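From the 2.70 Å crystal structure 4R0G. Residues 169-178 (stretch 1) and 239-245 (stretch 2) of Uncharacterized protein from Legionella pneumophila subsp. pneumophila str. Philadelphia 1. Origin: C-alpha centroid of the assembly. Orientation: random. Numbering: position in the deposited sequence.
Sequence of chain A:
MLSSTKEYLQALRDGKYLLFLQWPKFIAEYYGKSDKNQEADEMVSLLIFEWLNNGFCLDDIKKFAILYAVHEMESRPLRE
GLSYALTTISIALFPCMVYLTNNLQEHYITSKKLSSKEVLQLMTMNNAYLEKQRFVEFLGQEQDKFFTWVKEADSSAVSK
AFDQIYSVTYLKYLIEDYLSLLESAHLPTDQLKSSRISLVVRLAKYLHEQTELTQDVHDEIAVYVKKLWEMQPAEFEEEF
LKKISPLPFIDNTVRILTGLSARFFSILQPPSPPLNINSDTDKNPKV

Stretch 1 (169-178) TYLKYLIEDY
Stretch 2 (239-245) EFLKKIS

Two helical segments pack side by side in nearly antiparallel fashion. Residues 169-178 are helical throughout, as are 239-244; Ser245, at phi/psi -124/80, is the first residue to leave the second helix. The axes approach to 10.5 Å, with a signed crossing angle of -162°. The register is fixed at both ends: Leu171 CA lies 6.6 Å from Ile244 CA, and Tyr178 CA 6.5 Å from Phe240 CA. Within each helix, i to i+4 bonds hold the backbone, such as Tyr178 N to Leu174 O (2.9 Å) and Ile244 N to Phe240 O (2.9 Å). No hydrogen bond crosses between the stretches, so the contact, which buries 505 Å², rests on side-chain packing.

The aromatic pair anchors one end. Tyr178 (chi1 179°, t; chi2 9°) and Phe240 (chi1 -71°, m; chi2 -68°) both direct CA-to-CB toward the opposing helix. Their planes are 5° from parallel, but with centroids 5.2 Å apart the rings are slid and barely overlap. The offset instead lays each ring against the other residue's aliphatic base: Tyr178 CA stands 4.1 Å from the centroid of the Phe240 ring (CG to CZ), 4° off its normal, and Phe240 CB stands 4.1 Å from the centroid of the Tyr178 ring, 18° off. Flat rings suit this reciprocal CH-pi arrangement because their faces accept carbon-bound hydrogens. Tyrosine can also serve a polar need, since Tyr178 OH is hydrogen-bonded to a residue just outside the stretches.

Branched aliphatic residues fill the remaining space. Leu174 (t, p) points toward the second helix; its CD1 meets the edge of the Phe240 ring, 3.9 Å from Phe240 CD1, while its CD2 lies 4.1 Å from Ile244 CG1 and 3.8 Å from Lys243 CB. Ile244 (m, t) starts sideways, but its end reaches inward, placing CD1 3.6 Å from Ile175 CG1 and 3.9 Å from Tyr178 CD2. Ile175 (m, t) likewise turns inward from a sideways start. Leu241 (m, t) brings CD2 to 3.7 Å from Tyr178 CE2, and Leu171 (m, t) sets CD2 3.8 Å from Ile244 O. These buried side chains offer hydrocarbon surface with no polar group to satisfy.

Longer amphipathic residues, Lys243 and Tyr170, suit the more exposed margin. Lys243 (m, t, chi3 107°, t) packs its aliphatic stem here, with CE 4.1 Å from the OH of Tyr170 (t, chi2 73°). Asp177 (m), by contrast, is buried; its CA-to-CB bond points sideways, the end of its side chain leads off from the second helix, and both carboxylate oxygens are hydrogen-bonded elsewhere in the structure, which lets a charged residue sit inside.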

# COMPACT_ATOMS: atom_id res chain seq x y z
N THR A 169 0.18 9.70 -7.40
CA THR A 169 0.73 8.42 -7.06
C THR A 169 -0.29 7.30 -7.28
O THR A 169 0.05 6.21 -7.71
CB THR A 169 1.30 8.50 -5.64
OG1 THR A 169 2.55 7.82 -5.60
CG2 THR A 169 0.35 7.92 -4.63
N TYR A 170 -1.56 7.60 -7.04
CA TYR A 170 -2.63 6.62 -7.23
C TYR A 170 -2.66 6.14 -8.68
O TYR A 170 -2.78 4.95 -8.92
CB TYR A 170 -3.98 7.23 -6.82
CG TYR A 170 -5.13 6.30 -7.02
CD1 TYR A 170 -5.33 5.21 -6.16
CD2 TYR A 170 -6.04 6.50 -8.05
CE1 TYR A 170 -6.40 4.35 -6.34
CE2 TYR A 170 -7.11 5.64 -8.23
CZ TYR A 170 -7.29 4.57 -7.38
OH TYR A 170 -8.36 3.72 -7.58
N LEU A 171 -2.55 7.08 -9.61
CA LEU A 171 -2.36 6.78 -11.04
C LEU A 171 -1.18 5.89 -11.30
O LEU A 171 -1.28 5.01 -12.14
CB LEU A 171 -2.14 8.05 -11.86
CG LEU A 171 -3.38 8.78 -12.37
CD1 LEU A 171 -2.95 9.78 -13.39
CD2 LEU A 171 -4.40 7.79 -12.97
N LYS A 172 -0.09 6.12 -10.58
CA LYS A 172 1.15 5.38 -10.81
C LYS A 172 0.94 3.89 -10.57
O LYS A 172 1.21 3.06 -11.45
CB LYS A 172 2.30 5.94 -9.96
CG LYS A 172 3.61 5.12 -9.94
CD LYS A 172 4.78 5.94 -9.30
CE LYS A 172 6.20 5.34 -9.53
NZ LYS A 172 6.56 4.20 -8.62
N TYR A 173 0.38 3.55 -9.40
CA TYR A 173 0.21 2.14 -9.03
C TYR A 173 -0.85 1.45 -9.86
O TYR A 173 -0.71 0.27 -10.21
CB TYR A 173 -0.15 2.03 -7.54
CG TYR A 173 0.79 2.78 -6.65
CD1 TYR A 173 2.16 2.56 -6.70
CD2 TYR A 173 0.31 3.73 -5.77
CE1 TYR A 173 3.03 3.26 -5.88
CE2 TYR A 173 1.17 4.44 -4.95
CZ TYR A 173 2.53 4.20 -5.01
OH TYR A 173 3.37 4.92 -4.19
N LEU A 174 -1.94 2.15 -10.16
CA LEU A 174 -3.02 1.55 -10.94
C LEU A 174 -2.48 1.08 -12.28
O LEU A 174 -2.83 -0.00 -12.74
CB LEU A 174 -4.14 2.57 -11.16
CG LEU A 174 -5.40 2.11 -11.90
CD1 LEU A 174 -6.20 1.15 -11.08
CD2 LEU A 174 -6.28 3.29 -12.29
N ILE A 175 -1.62 1.92 -12.88
CA ILE A 175 -1.09 1.69 -14.22
C ILE A 175 -0.14 0.51 -14.23
O ILE A 175 -0.06 -0.23 -15.21
CB ILE A 175 -0.43 2.97 -14.81
CG1 ILE A 175 -1.51 3.98 -15.18
CG2 ILE A 175 0.34 2.66 -16.07
CD1 ILE A 175 -0.98 5.35 -15.44
N GLU A 176 0.56 0.33 -13.12
CA GLU A 176 1.44 -0.82 -12.98
C GLU A 176 0.56 -2.09 -12.95
O GLU A 176 0.90 -3.12 -13.55
CB GLU A 176 2.32 -0.65 -11.73
CG GLU A 176 3.80 -0.92 -11.92
CD GLU A 176 4.53 0.11 -12.80
OE1 GLU A 176 4.72 1.27 -12.35
OE2 GLU A 176 4.96 -0.26 -13.93
N ASP A 177 -0.58 -2.00 -12.29
CA ASP A 177 -1.45 -3.16 -12.12
C ASP A 177 -2.17 -3.51 -13.41
O ASP A 177 -2.43 -4.68 -13.71
CB ASP A 177 -2.43 -2.96 -10.95
CG ASP A 177 -1.75 -3.10 -9.58
OD1 ASP A 177 -0.76 -3.86 -9.49
OD2 ASP A 177 -2.18 -2.48 -8.58
N TYR A 178 -2.49 -2.48 -14.20
CA TYR A 178 -3.00 -2.70 -15.53
C TYR A 178 -1.95 -3.46 -16.31
O TYR A 178 -2.23 -4.50 -16.89
CB TYR A 178 -3.28 -1.35 -16.19
CG TYR A 178 -3.81 -1.38 -17.61
CD1 TYR A 178 -4.22 -2.56 -18.22
CD2 TYR A 178 -3.91 -0.20 -18.34
CE1 TYR A 178 -4.70 -2.57 -19.52
CE2 TYR A 178 -4.39 -0.20 -19.63
CZ TYR A 178 -4.78 -1.38 -20.22
OH TYR A 178 -5.26 -1.35 -21.51
N GLU A 239 -12.14 -1.04 -17.58
CA GLU A 239 -12.30 -0.41 -16.28
C GLU A 239 -11.07 0.43 -16.00
O GLU A 239 -11.18 1.60 -15.60
CB GLU A 239 -12.52 -1.45 -15.17
CG GLU A 239 -12.93 -0.84 -13.83
CD GLU A 239 -14.22 -0.02 -13.90
OE1 GLU A 239 -15.15 -0.42 -14.64
OE2 GLU A 239 -14.29 1.03 -13.21
N PHE A 240 -9.90 -0.16 -16.25
CA PHE A 240 -8.64 0.56 -16.12
C PHE A 240 -8.59 1.83 -16.96
O PHE A 240 -8.35 2.90 -16.42
CB PHE A 240 -7.45 -0.34 -16.47
CG PHE A 240 -7.18 -1.40 -15.45
CD1 PHE A 240 -6.73 -1.06 -14.20
CD2 PHE A 240 -7.37 -2.74 -15.75
CE1 PHE A 240 -6.47 -2.04 -13.26
CE2 PHE A 240 -7.11 -3.73 -14.81
CZ PHE A 240 -6.66 -3.38 -13.56
N LEU A 241 -8.81 1.72 -18.27
CA LEU A 241 -8.81 2.90 -19.11
C LEU A 241 -9.75 4.00 -18.57
O LEU A 241 -9.44 5.20 -18.64
CB LEU A 241 -9.23 2.54 -20.53
CG LEU A 241 -8.34 1.57 -21.28
CD1 LEU A 241 -8.78 1.52 -22.73
CD2 LEU A 241 -6.90 2.01 -21.17
N LYS A 242 -10.90 3.60 -18.05
CA LYS A 242 -11.86 4.55 -17.51
C LYS A 242 -11.23 5.33 -16.36
O LYS A 242 -11.21 6.56 -16.39
CB LYS A 242 -13.15 3.84 -17.05
CG LYS A 242 -14.00 3.29 -18.19
CD LYS A 242 -15.49 3.57 -17.98
CE LYS A 242 -16.33 3.14 -19.19
NZ LYS A 242 -17.76 3.59 -19.11
N LYS A 243 -10.71 4.61 -15.38
CA LYS A 243 -10.13 5.26 -14.21
C LYS A 243 -8.93 6.16 -14.59
O LYS A 243 -8.90 7.32 -14.23
CB LYS A 243 -9.82 4.23 -13.12
CG LYS A 243 -11.09 3.59 -12.54
CD LYS A 243 -10.86 2.21 -11.88
CE LYS A 243 -10.94 2.28 -10.35
NZ LYS A 243 -10.66 0.96 -9.68
N ILE A 244 -8.00 5.63 -15.37
CA ILE A 244 -6.82 6.37 -15.84
C ILE A 244 -7.07 7.77 -16.44
O ILE A 244 -6.45 8.75 -15.99
CB ILE A 244 -6.00 5.50 -16.84
CG1 ILE A 244 -5.42 4.27 -16.13
CG2 ILE A 244 -4.87 6.27 -17.44
CD1 ILE A 244 -4.50 3.43 -17.02
N SER A 245 -7.96 7.89 -17.42
CA SER A 245 -8.34 9.22 -17.92
C SER A 245 -9.85 9.42 -17.85
O SER A 245 -10.55 9.29 -18.87
CB SER A 245 -7.87 9.41 -19.37
OG SER A 245 -8.37 10.62 -19.94